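Local coordinates for protein antigen TpF1 (Treponema pallidum, PDB 2FJC) that binds ferric iron as a mini-ferritin of the Dps family and probably oxidises iron at metal sites shared between its subunits, at residues T64-L69 / A74-S79; Q17-V22 / L84-I89; G26-K31 / V56-A61. All coordinates share one frame; numbering follows the deposited sequence.

Contact 1: residues T64-L69 / A74-S79. With FE (Fe (III) ion), chain R.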
ATOM      1  N   THR B  64       5.758 -21.849 -14.829  1.00 36.04           N
ATOM      2  CA  THR B  64       6.384 -21.151 -15.952  1.00 37.83           C
ATOM      3  C   THR B  64       7.023 -22.127 -16.943  1.00 36.77           C
ATOM      4  O   THR B  64       6.957 -21.915 -18.152  1.00 37.66           O
ATOM      5  CB  THR B  64       7.434 -20.092 -15.511  1.00 37.45           C
ATOM      6  OG1 THR B  64       8.636 -20.741 -15.113  1.00 44.04           O
ATOM      7  CG2 THR B  64       6.914 -19.269 -14.362  1.00 37.74           C
ATOM      8  N   ILE B  65       7.620 -23.205 -16.444  1.00 36.07           N
ATOM      9  CA  ILE B  65       8.225 -24.192 -17.329  1.00 34.19           C
ATOM     10  C   ILE B  65       7.148 -24.932 -18.135  1.00 33.74           C
ATOM     11  O   ILE B  65       7.311 -25.183 -19.334  1.00 31.33           O
ATOM     12  CB  ILE B  65       9.086 -25.203 -16.533  1.00 33.75           C
ATOM     13  CG1 ILE B  65      10.401 -24.542 -16.144  1.00 32.24           C
ATOM     14  CG2 ILE B  65       9.384 -26.454 -17.379  1.00 33.90           C
ATOM     15  CD1 ILE B  65      11.305 -25.439 -15.371  1.00 32.78           C
ATOM     16  N   ALA B  66       6.049 -25.279 -17.480  1.00 33.50           N
ATOM     17  CA  ALA B  66       4.964 -25.964 -18.165  1.00 34.86           C
ATOM     18  C   ALA B  66       4.431 -25.080 -19.290  1.00 35.45           C
ATOM     19  O   ALA B  66       4.114 -25.555 -20.381  1.00 35.73           O
ATOM     20  CB  ALA B  66       3.849 -26.279 -17.194  1.00 33.41           C
ATOM     21  N   GLU B  67       4.331 -23.787 -19.018  1.00 36.20           N
ATOM     22  CA  GLU B  67       3.831 -22.855 -20.010  1.00 37.25           C
ATOM     23  C   GLU B  67       4.808 -22.654 -21.152  1.00 36.93           C
ATOM     24  O   GLU B  67       4.397 -22.392 -22.281  1.00 36.50           O
ATOM     25  CB  GLU B  67       3.517 -21.513 -19.366  1.00 37.78           C
ATOM     26  CG  GLU B  67       2.036 -21.224 -19.333  1.00 42.97           C
ATOM     27  CD  GLU B  67       1.557 -20.808 -17.960  1.00 43.82           C
ATOM     28  OE1 GLU B  67       2.175 -19.898 -17.363  1.00 45.71           O
ATOM     29  OE2 GLU B  67       0.562 -21.391 -17.485  1.00 44.08           O
ATOM     30  N   ARG B  68       6.100 -22.762 -20.860  1.00 34.95           N
ATOM     31  CA  ARG B  68       7.094 -22.605 -21.902  1.00 34.88           C
ATOM     32  C   ARG B  68       6.942 -23.791 -22.843  1.00 35.39           C
ATOM     33  O   ARG B  68       7.032 -23.664 -24.064  1.00 34.63           O
ATOM     34  CB  ARG B  68       8.501 -22.579 -21.305  1.00 35.28           C
ATOM     35  CG  ARG B  68       9.604 -22.443 -22.347  1.00 33.63           C
ATOM     36  CD  ARG B  68       9.298 -21.315 -23.314  1.00 34.55           C
ATOM     37  NE  ARG B  68      10.312 -21.188 -24.358  1.00 34.80           N
ATOM     38  CZ  ARG B  68      10.140 -20.482 -25.470  1.00 34.89           C
ATOM     39  NH1 ARG B  68       8.992 -19.844 -25.676  1.00 30.80           N
ATOM     40  NH2 ARG B  68      11.103 -20.423 -26.380  1.00 34.19           N
ATOM     41  N   LEU B  69       6.694 -24.949 -22.249  1.00 35.48           N
ATOM     42  CA  LEU B  69       6.499 -26.173 -22.993  1.00 35.83           C
ATOM     43  C   LEU B  69       5.303 -25.989 -23.934  1.00 35.70           C
ATOM     44  O   LEU B  69       5.339 -26.389 -25.099  1.00 34.66           O
ATOM     45  CB  LEU B  69       6.241 -27.303 -22.007  1.00 35.33           C
ATOM     46  CG  LEU B  69       6.323 -28.752 -22.446  1.00 36.87           C
ATOM     47  CD1 LEU B  69       7.622 -29.020 -23.173  1.00 36.86           C
ATOM     48  CD2 LEU B  69       6.227 -29.618 -21.195  1.00 38.28           C
ATOM     49  N   ALA B  74       4.272 -28.096 -27.468  1.00 46.39           N
ATOM     50  CA  ALA B  74       4.045 -29.385 -26.823  1.00 48.26           C
ATOM     51  C   ALA B  74       2.935 -29.268 -25.785  1.00 49.47           C
ATOM     52  O   ALA B  74       2.432 -28.175 -25.513  1.00 51.50           O
ATOM     53  CB  ALA B  74       5.323 -29.876 -26.156  1.00 47.23           C
ATOM     54  N   GLN B  75       2.528 -30.399 -25.228  1.00 49.39           N
ATOM     55  CA  GLN B  75       1.509 -30.381 -24.192  1.00 50.30           C
ATOM     56  C   GLN B  75       2.252 -30.766 -22.920  1.00 48.14           C
ATOM     57  O   GLN B  75       3.183 -31.574 -22.954  1.00 48.34           O
ATOM     58  CB  GLN B  75       0.384 -31.369 -24.501  1.00 51.49           C
ATOM     59  CG  GLN B  75      -0.162 -31.218 -25.908  1.00 54.55           C
ATOM     60  CD  GLN B  75      -1.611 -31.622 -26.022  1.00 56.52           C
ATOM     61  OE1 GLN B  75      -2.512 -30.853 -25.683  1.00 58.89           O
ATOM     62  NE2 GLN B  75      -1.848 -32.837 -26.494  1.00 58.92           N
ATOM     63  N   ALA B  76       1.862 -30.171 -21.801  1.00 45.36           N
ATOM     64  CA  ALA B  76       2.543 -30.450 -20.551  1.00 42.37           C
ATOM     65  C   ALA B  76       1.983 -31.651 -19.814  1.00 40.12           C
ATOM     66  O   ALA B  76       0.777 -31.919 -19.853  1.00 39.29           O
ATOM     67  CB  ALA B  76       2.492 -29.218 -19.649  1.00 40.93           C
ATOM     68  N   PRO B  77       2.866 -32.420 -19.162  1.00 38.11           N
ATOM     69  CA  PRO B  77       2.394 -33.585 -18.412  1.00 36.71           C
ATOM     70  C   PRO B  77       1.526 -32.982 -17.313  1.00 35.76           C
ATOM     71  O   PRO B  77       1.941 -32.046 -16.633  1.00 33.48           O
ATOM     72  CB  PRO B  77       3.687 -34.212 -17.892  1.00 36.61           C
ATOM     73  CG  PRO B  77       4.635 -33.060 -17.816  1.00 38.14           C
ATOM     74  CD  PRO B  77       4.329 -32.287 -19.074  1.00 37.83           C
ATOM     75  N   ALA B  78       0.310 -33.490 -17.156  1.00 36.29           N
ATOM     76  CA  ALA B  78      -0.591 -32.918 -16.169  1.00 35.73           C
ATOM     77  C   ALA B  78      -1.381 -33.920 -15.347  1.00 34.74           C
ATOM     78  O   ALA B  78      -2.607 -33.874 -15.315  1.00 34.19           O
ATOM     79  CB  ALA B  78      -1.533 -31.951 -16.864  1.00 35.58           C
ATOM     80  N   SER B  79      -0.670 -34.826 -14.689  1.00 34.40           N
ATOM     81  CA  SER B  79      -1.294 -35.825 -13.831  1.00 33.55           C
ATOM     82  C   SER B  79      -0.206 -36.416 -12.968  1.00 33.01           C
ATOM     83  O   SER B  79       0.964 -36.455 -13.365  1.00 34.69           O
ATOM     84  CB  SER B  79      -1.978 -36.919 -14.662  1.00 32.61           C
ATOM     85  OG  SER B  79      -1.034 -37.744 -15.312  1.00 33.33           O
TER
HETATM   86 FE    FE R 602      -0.239 -20.365 -15.414  1.00 52.84          FE
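The carbonyl O of Leu69 accepts a 3.1 Å hydrogen bond from the backbone N of Ala74. The bond fastens the end of helix 44-71, one of the long helices of the ferritin-like four-helix bundle, to the chain that leaves it. Segment 74-79 then doubles back along the helix, and Leu69 fills the angle between them. Its CG stands anti to the backbone N (chi1 -165°), which spreads the two methyls over successive loop residues: CD1 lies 3.9 Å from Ala74 CB, whereas CD2 reaches the backbone of Ala76, 3.8 Å from its CA. The same CD2 meets the Pro77 ring at CD, the two side chains crossing at about a right angle. A turn further back in the helix, Ala66 and Ala76 approach methyl to methyl. Cys15, Leu18 and Arg19 of helix 8-38 also pack on Leu69. Glu67 turns away from the loop toward the iron site, which it shares with Asp63 and with His36 of a neighbouring subunit; its chain, bent at chi2, brings OE2 to 2.4 Å from the ferric iron, to which it is bonded.

Contact 2: residues Q17-V22 / L84-I89; sequences QLRQHV and LALSGI
Arg19 meets Leu86 through the end of its side chain: NH2 comes to 3.8 Å from Leu86 CD1, and this methyl sits over one face of the guanidinium. The arginine chain is bent at chi3 (55°). It passes the leucine at an oblique angle. A polar group is here laid against a hydrocarbon branch; Arg19 NE makes a long, weak ion pair with Glu16.

Gln20, next along helix 8-38, takes the backbone of the same leucine. Its chain is extended from CG onward, with CG anti to the backbone N (chi1 179°), and it carries NE2 to 3.5 Å from Leu86 O. The bond is nearly straight at 174° but weak for its length. Gln20 OE1 in turn accepts a weak hydrogen bond from Arg116 NE of helix 99-127. The carbonyl of Leu86 belongs to the end of helix 80-86, the short helix that Dps proteins carry in the connection between the second and third long helices of the bundle. Immediately beyond it the chain leaves helical geometry in an ST turn, where Ser87 OG accepts a hydrogen bond from the backbone N of Ile89 at 3.0 Å. Asp24 OD1, further along helix 8-38, is hydrogen-bonded both to Ser87 OG and to Gly88 N.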
ATOM      1  N   GLN B  17      13.274 -32.357 -21.934  1.00 40.01           N
ATOM      2  CA  GLN B  17      13.863 -31.907 -20.682  1.00 38.99           C
ATOM      3  C   GLN B  17      12.806 -31.172 -19.868  1.00 38.54           C
ATOM      4  O   GLN B  17      12.625 -31.440 -18.675  1.00 38.69           O
ATOM      5  CB  GLN B  17      15.039 -30.969 -20.964  1.00 41.14           C
ATOM      6  CG  GLN B  17      16.341 -31.675 -21.327  1.00 43.54           C
ATOM      7  CD  GLN B  17      16.918 -32.437 -20.145  1.00 47.01           C
ATOM      8  OE1 GLN B  17      17.454 -31.840 -19.200  1.00 46.58           O
ATOM      9  NE2 GLN B  17      16.792 -33.762 -20.179  1.00 48.61           N
ATOM     10  N   LEU B  18      12.104 -30.247 -20.521  1.00 37.09           N
ATOM     11  CA  LEU B  18      11.053 -29.470 -19.872  1.00 35.64           C
ATOM     12  C   LEU B  18       9.986 -30.375 -19.248  1.00 35.55           C
ATOM     13  O   LEU B  18       9.567 -30.156 -18.115  1.00 35.42           O
ATOM     14  CB  LEU B  18      10.426 -28.509 -20.880  1.00 31.60           C
ATOM     15  CG  LEU B  18      10.963 -27.075 -20.884  1.00 31.35           C
ATOM     16  CD1 LEU B  18      12.452 -27.024 -20.582  1.00 31.45           C
ATOM     17  CD2 LEU B  18      10.653 -26.449 -22.221  1.00 28.24           C
ATOM     18  N   ARG B  19       9.558 -31.393 -19.987  1.00 35.80           N
ATOM     19  CA  ARG B  19       8.557 -32.333 -19.494  1.00 37.33           C
ATOM     20  C   ARG B  19       9.037 -32.975 -18.212  1.00 36.96           C
ATOM     21  O   ARG B  19       8.267 -33.164 -17.276  1.00 37.47           O
ATOM     22  CB  ARG B  19       8.270 -33.427 -20.532  1.00 39.08           C
ATOM     23  CG  ARG B  19       7.205 -33.032 -21.549  1.00 45.22           C
ATOM     24  CD  ARG B  19       7.144 -33.988 -22.728  1.00 47.48           C
ATOM     25  NE  ARG B  19       6.954 -35.383 -22.330  1.00 52.55           N
ATOM     26  CZ  ARG B  19       5.807 -35.900 -21.886  1.00 54.37           C
ATOM     27  NH1 ARG B  19       4.724 -35.137 -21.769  1.00 55.10           N
ATOM     28  NH2 ARG B  19       5.737 -37.193 -21.578  1.00 56.26           N
ATOM     29  N   GLN B  20      10.316 -33.313 -18.161  1.00 37.21           N
ATOM     30  CA  GLN B  20      10.850 -33.923 -16.967  1.00 37.52           C
ATOM     31  C   GLN B  20      10.903 -32.913 -15.822  1.00 36.41           C
ATOM     32  O   GLN B  20      10.628 -33.255 -14.675  1.00 35.21           O
ATOM     33  CB  GLN B  20      12.241 -34.496 -17.202  1.00 40.13           C
ATOM     34  CG  GLN B  20      12.787 -35.098 -15.926  1.00 46.42           C
ATOM     35  CD  GLN B  20      14.080 -35.833 -16.118  1.00 51.83           C
ATOM     36  OE1 GLN B  20      15.104 -35.232 -16.473  1.00 53.58           O
ATOM     37  NE2 GLN B  20      14.052 -37.148 -15.880  1.00 52.63           N
ATOM     38  N   HIS B  21      11.262 -31.671 -16.131  1.00 35.03           N
ATOM     39  CA  HIS B  21      11.322 -30.644 -15.095  1.00 34.58           C
ATOM     40  C   HIS B  21       9.961 -30.476 -14.432  1.00 33.62           C
ATOM     41  O   HIS B  21       9.866 -30.388 -13.210  1.00 33.53           O
ATOM     42  CB  HIS B  21      11.762 -29.304 -15.679  1.00 34.14           C
ATOM     43  CG  HIS B  21      13.129 -29.330 -16.277  1.00 32.89           C
ATOM     44  ND1 HIS B  21      14.109 -30.186 -15.832  1.00 32.17           N
ATOM     45  CD2 HIS B  21      13.697 -28.571 -17.240  1.00 32.81           C
ATOM     46  CE1 HIS B  21      15.227 -29.950 -16.494  1.00 33.11           C
ATOM     47  NE2 HIS B  21      15.005 -28.974 -17.352  1.00 32.56           N
ATOM     48  N   VAL B  22       8.911 -30.431 -15.244  1.00 31.41           N
ATOM     49  CA  VAL B  22       7.563 -30.282 -14.722  1.00 30.63           C
ATOM     50  C   VAL B  22       7.262 -31.427 -13.764  1.00 30.98           C
ATOM     51  O   VAL B  22       6.753 -31.217 -12.662  1.00 31.98           O
ATOM     52  CB  VAL B  22       6.524 -30.279 -15.860  1.00 28.04           C
ATOM     53  CG1 VAL B  22       5.128 -30.333 -15.286  1.00 25.36           C
ATOM     54  CG2 VAL B  22       6.702 -29.031 -16.706  1.00 25.61           C
ATOM     55  N   LEU B  84       4.893 -39.318 -11.729  1.00 35.88           N
ATOM     56  CA  LEU B  84       5.579 -40.442 -11.103  1.00 37.30           C
ATOM     57  C   LEU B  84       6.331 -41.255 -12.146  1.00 37.52           C
ATOM     58  O   LEU B  84       7.358 -41.864 -11.842  1.00 37.59           O
ATOM     59  CB  LEU B  84       4.587 -41.344 -10.365  1.00 36.67           C
ATOM     60  CG  LEU B  84       4.020 -40.741  -9.078  1.00 37.36           C
ATOM     61  CD1 LEU B  84       3.069 -41.721  -8.418  1.00 35.96           C
ATOM     62  CD2 LEU B  84       5.159 -40.390  -8.138  1.00 35.99           C
ATOM     63  N   ALA B  85       5.829 -41.248 -13.375  1.00 35.83           N
ATOM     64  CA  ALA B  85       6.474 -41.985 -14.452  1.00 37.01           C
ATOM     65  C   ALA B  85       7.696 -41.262 -15.029  1.00 38.04           C
ATOM     66  O   ALA B  85       8.631 -41.902 -15.503  1.00 38.68           O
ATOM     67  CB  ALA B  85       5.466 -42.256 -15.563  1.00 35.29           C
ATOM     68  N   LEU B  86       7.693 -39.933 -14.984  1.00 38.37           N
ATOM     69  CA  LEU B  86       8.789 -39.151 -15.545  1.00 38.11           C
ATOM     70  C   LEU B  86       9.808 -38.652 -14.535  1.00 37.62           C
ATOM     71  O   LEU B  86      10.982 -38.457 -14.862  1.00 38.60           O
ATOM     72  CB  LEU B  86       8.222 -37.941 -16.284  1.00 39.25           C
ATOM     73  CG  LEU B  86       7.283 -38.207 -17.455  1.00 42.54           C
ATOM     74  CD1 LEU B  86       6.541 -36.926 -17.835  1.00 42.00           C
ATOM     75  CD2 LEU B  86       8.095 -38.750 -18.627  1.00 41.79           C
ATOM     76  N   SER B  87       9.360 -38.435 -13.310  1.00 35.67           N
ATOM     77  CA  SER B  87      10.225 -37.892 -12.277  1.00 35.82           C
ATOM     78  C   SER B  87      11.429 -38.715 -11.851  1.00 37.01           C
ATOM     79  O   SER B  87      11.349 -39.932 -11.698  1.00 37.25           O
ATOM     80  CB  SER B  87       9.405 -37.559 -11.032  1.00 34.37           C
ATOM     81  OG  SER B  87      10.204 -36.894 -10.073  1.00 33.02           O
ATOM     82  N   GLY B  88      12.544 -38.019 -11.650  1.00 36.93           N
ATOM     83  CA  GLY B  88      13.760 -38.656 -11.202  1.00 37.05           C
ATOM     84  C   GLY B  88      13.913 -38.382  -9.717  1.00 38.63           C
ATOM     85  O   GLY B  88      14.948 -38.680  -9.122  1.00 39.55           O
ATOM     86  N   ILE B  89      12.881 -37.800  -9.115  1.00 37.19           N
ATOM     87  CA  ILE B  89      12.907 -37.496  -7.695  1.00 37.23           C
ATOM     88  C   ILE B  89      12.026 -38.474  -6.927  1.00 37.26           C
ATOM     89  O   ILE B  89      10.847 -38.665  -7.239  1.00 36.45           O
ATOM     90  CB  ILE B  89      12.426 -36.058  -7.412  1.00 37.16           C
ATOM     91  CG1 ILE B  89      13.432 -35.055  -7.977  1.00 36.88           C
ATOM     92  CG2 ILE B  89      12.271 -35.844  -5.919  1.00 37.26           C
ATOM     93  CD1 ILE B  89      13.049 -33.618  -7.752  1.00 37.55           C
TER

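Contact 3: residues G26-K31 / V56-A61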
ATOM      1  N   GLY B  26       6.741 -31.041  -9.850  1.00 29.93           N
ATOM      2  CA  GLY B  26       5.476 -31.492  -9.297  1.00 29.99           C
ATOM      3  C   GLY B  26       5.705 -32.386  -8.095  1.00 31.04           C
ATOM      4  O   GLY B  26       5.082 -32.214  -7.045  1.00 30.54           O
ATOM      5  N   VAL B  27       6.616 -33.341  -8.244  1.00 31.13           N
ATOM      6  CA  VAL B  27       6.932 -34.263  -7.168  1.00 31.77           C
ATOM      7  C   VAL B  27       7.550 -33.524  -5.977  1.00 30.94           C
ATOM      8  O   VAL B  27       7.201 -33.781  -4.830  1.00 31.00           O
ATOM      9  CB  VAL B  27       7.898 -35.371  -7.661  1.00 30.95           C
ATOM     10  CG1 VAL B  27       8.392 -36.189  -6.490  1.00 31.45           C
ATOM     11  CG2 VAL B  27       7.177 -36.283  -8.654  1.00 30.85           C
ATOM     12  N   LEU B  28       8.459 -32.597  -6.255  1.00 29.90           N
ATOM     13  CA  LEU B  28       9.115 -31.838  -5.201  1.00 29.40           C
ATOM     14  C   LEU B  28       8.105 -31.007  -4.421  1.00 29.53           C
ATOM     15  O   LEU B  28       8.218 -30.852  -3.203  1.00 29.67           O
ATOM     16  CB  LEU B  28      10.147 -30.894  -5.796  1.00 29.44           C
ATOM     17  CG  LEU B  28      11.481 -30.789  -5.076  1.00 30.31           C
ATOM     18  CD1 LEU B  28      12.135 -29.499  -5.506  1.00 29.44           C
ATOM     19  CD2 LEU B  28      11.300 -30.837  -3.572  1.00 29.50           C
ATOM     20  N   TYR B  29       7.133 -30.457  -5.139  1.00 28.19           N
ATOM     21  CA  TYR B  29       6.101 -29.629  -4.548  1.00 28.50           C
ATOM     22  C   TYR B  29       5.425 -30.343  -3.388  1.00 29.95           C
ATOM     23  O   TYR B  29       5.263 -29.782  -2.302  1.00 30.56           O
ATOM     24  CB  TYR B  29       5.053 -29.265  -5.594  1.00 27.12           C
ATOM     25  CG  TYR B  29       3.945 -28.386  -5.061  1.00 26.90           C
ATOM     26  CD1 TYR B  29       4.195 -27.069  -4.676  1.00 26.70           C
ATOM     27  CD2 TYR B  29       2.641 -28.868  -4.948  1.00 28.65           C
ATOM     28  CE1 TYR B  29       3.172 -26.251  -4.193  1.00 27.68           C
ATOM     29  CE2 TYR B  29       1.608 -28.063  -4.466  1.00 27.60           C
ATOM     30  CZ  TYR B  29       1.877 -26.756  -4.090  1.00 28.20           C
ATOM     31  OH  TYR B  29       0.857 -25.968  -3.608  1.00 25.15           O
ATOM     32  N   ILE B  30       5.034 -31.585  -3.621  1.00 29.55           N
ATOM     33  CA  ILE B  30       4.375 -32.351  -2.594  1.00 30.93           C
ATOM     34  C   ILE B  30       5.356 -32.852  -1.541  1.00 32.08           C
ATOM     35  O   ILE B  30       5.021 -32.930  -0.357  1.00 32.22           O
ATOM     36  CB  ILE B  30       3.587 -33.496  -3.233  1.00 30.59           C
ATOM     37  CG1 ILE B  30       2.365 -32.891  -3.930  1.00 29.87           C
ATOM     38  CG2 ILE B  30       3.171 -34.525  -2.185  1.00 25.73           C
ATOM     39  CD1 ILE B  30       1.557 -33.890  -4.695  1.00 36.88           C
ATOM     40  N   LYS B  31       6.575 -33.155  -1.967  1.00 31.04           N
ATOM     41  CA  LYS B  31       7.594 -33.630  -1.053  1.00 31.23           C
ATOM     42  C   LYS B  31       7.878 -32.534  -0.034  1.00 31.50           C
ATOM     43  O   LYS B  31       8.050 -32.803   1.155  1.00 32.62           O
ATOM     44  CB  LYS B  31       8.855 -33.980  -1.843  1.00 32.01           C
ATOM     45  CG  LYS B  31       9.901 -34.769  -1.087  1.00 32.53           C
ATOM     46  CD  LYS B  31      10.960 -35.300  -2.059  1.00 32.68           C
ATOM     47  CE  LYS B  31      12.055 -36.063  -1.332  1.00 33.73           C
ATOM     48  NZ  LYS B  31      13.082 -36.571  -2.268  1.00 33.60           N
ATOM     49  N   VAL B  56       6.346 -22.712  -2.722  1.00 33.91           N
ATOM     50  CA  VAL B  56       5.667 -21.645  -3.444  1.00 32.66           C
ATOM     51  C   VAL B  56       6.554 -21.349  -4.646  1.00 32.34           C
ATOM     52  O   VAL B  56       6.084 -21.209  -5.770  1.00 32.47           O
ATOM     53  CB  VAL B  56       5.521 -20.359  -2.572  1.00 32.86           C
ATOM     54  CG1 VAL B  56       5.256 -19.150  -3.462  1.00 27.77           C
ATOM     55  CG2 VAL B  56       4.378 -20.543  -1.555  1.00 28.00           C
ATOM     56  N   SER B  57       7.852 -21.273  -4.395  1.00 32.15           N
ATOM     57  CA  SER B  57       8.814 -21.010  -5.444  1.00 33.02           C
ATOM     58  C   SER B  57       8.842 -22.169  -6.449  1.00 34.90           C
ATOM     59  O   SER B  57       8.928 -21.964  -7.660  1.00 34.91           O
ATOM     60  CB  SER B  57      10.195 -20.820  -4.838  1.00 33.38           C
ATOM     61  OG  SER B  57      11.177 -20.770  -5.856  1.00 37.78           O
ATOM     62  N   VAL B  58       8.763 -23.390  -5.940  1.00 35.06           N
ATOM     63  CA  VAL B  58       8.780 -24.560  -6.791  1.00 34.37           C
ATOM     64  C   VAL B  58       7.564 -24.600  -7.707  1.00 36.16           C
ATOM     65  O   VAL B  58       7.680 -24.916  -8.897  1.00 35.69           O
ATOM     66  CB  VAL B  58       8.821 -25.864  -5.943  1.00 33.28           C
ATOM     67  CG1 VAL B  58       8.315 -27.043  -6.756  1.00 29.19           C
ATOM     68  CG2 VAL B  58      10.245 -26.129  -5.462  1.00 31.38           C
ATOM     69  N   THR B  59       6.395 -24.278  -7.166  1.00 36.79           N
ATOM     70  CA  THR B  59       5.193 -24.328  -7.980  1.00 37.43           C
ATOM     71  C   THR B  59       5.204 -23.201  -9.005  1.00 38.52           C
ATOM     72  O   THR B  59       4.555 -23.286 -10.044  1.00 37.48           O
ATOM     73  CB  THR B  59       3.916 -24.257  -7.115  1.00 37.29           C
ATOM     74  OG1 THR B  59       2.863 -24.977  -7.773  1.00 36.13           O
ATOM     75  CG2 THR B  59       3.484 -22.823  -6.901  1.00 36.00           C
ATOM     76  N   GLU B  60       5.956 -22.150  -8.711  1.00 40.27           N
ATOM     77  CA  GLU B  60       6.072 -21.024  -9.621  1.00 42.27           C
ATOM     78  C   GLU B  60       6.871 -21.508 -10.837  1.00 41.23           C
ATOM     79  O   GLU B  60       6.473 -21.293 -11.987  1.00 41.24           O
ATOM     80  CB  GLU B  60       6.800 -19.874  -8.926  1.00 47.39           C
ATOM     81  CG  GLU B  60       6.896 -18.584  -9.729  1.00 54.92           C
ATOM     82  CD  GLU B  60       7.746 -17.524  -9.024  1.00 60.21           C
ATOM     83  OE1 GLU B  60       8.989 -17.697  -8.963  1.00 60.15           O
ATOM     84  OE2 GLU B  60       7.167 -16.526  -8.524  1.00 62.59           O
ATOM     85  N   ALA B  61       8.000 -22.162 -10.576  1.00 37.82           N
ATOM     86  CA  ALA B  61       8.840 -22.687 -11.646  1.00 36.74           C
ATOM     87  C   ALA B  61       8.057 -23.760 -12.401  1.00 35.48           C
ATOM     88  O   ALA B  61       8.141 -23.879 -13.622  1.00 35.12           O
ATOM     89  CB  ALA B  61      10.117 -23.272 -11.069  1.00 34.07           C
TER
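The first two long helices of the ferritin-like bundle, 8-38 and 44-71, form an antiparallel pair, and segments 26-31 and 56-61 pack Val58 and Thr59 of the second helix against Leu28 and Tyr29 of the first. The axes of the two segments approach to 9.0 Å, with 164° between their directions. Val58 points into the interface and divides its methyls between two residues. CG2 meets Leu28 CD1 at 3.9 Å, where the side chains cross at about a right angle; CG1 rests against the backbone of Tyr29, 4.0 Å from its N, and touches CB of the same residue. The second element is aromatic. With CG anti to the backbone N (chi1 -179°), the Tyr29 ring lies beside Thr59, both side chains pointing the same way. Thr59 CB touches Tyr29 CE1 at 3.6 Å, while Thr59 OG1 stands 3.8 Å above the plane of the ring, displaced toward its rim. The polar ends find their partners across the subunit boundary, Tyr29 OH hydrogen-bonding to Thr59 OG1 of a neighbouring subunit and Thr59 OG1 to Tyr29 OH of that subunit; the pairing is reciprocal, and the two Tyr29 rings also meet, their planes about 10° apart. Within the chain, Leu28 packs on Phe110 and Leu113 of helix 99-127, and Val27, pointing away from helix 44-71, meets Ser87, Ile89 and Glu91 of the loop after helix 80-86.

From the N terminus, helix 8-38 supplies the first segments of contacts 2 and 3 in succession. Contact 3 is the first to close, joining 26-31 to 56-61 when helix 44-71 runs back antiparallel. Farther along that helix, contact 1 closes a short turn between 64-69 and 74-79. These two loops lie in series, and both nest within the longer one that contact 2 completes when 84-89 returns to 17-22. Contact 2 touches both of the others: Pro77 of contact 1 packs on Arg19 and Val22, while Ile89 packs on Leu28 and Lys31 of contact 3. Together they tie helices 8-38 and 44-71 to the connection containing helix 80-86.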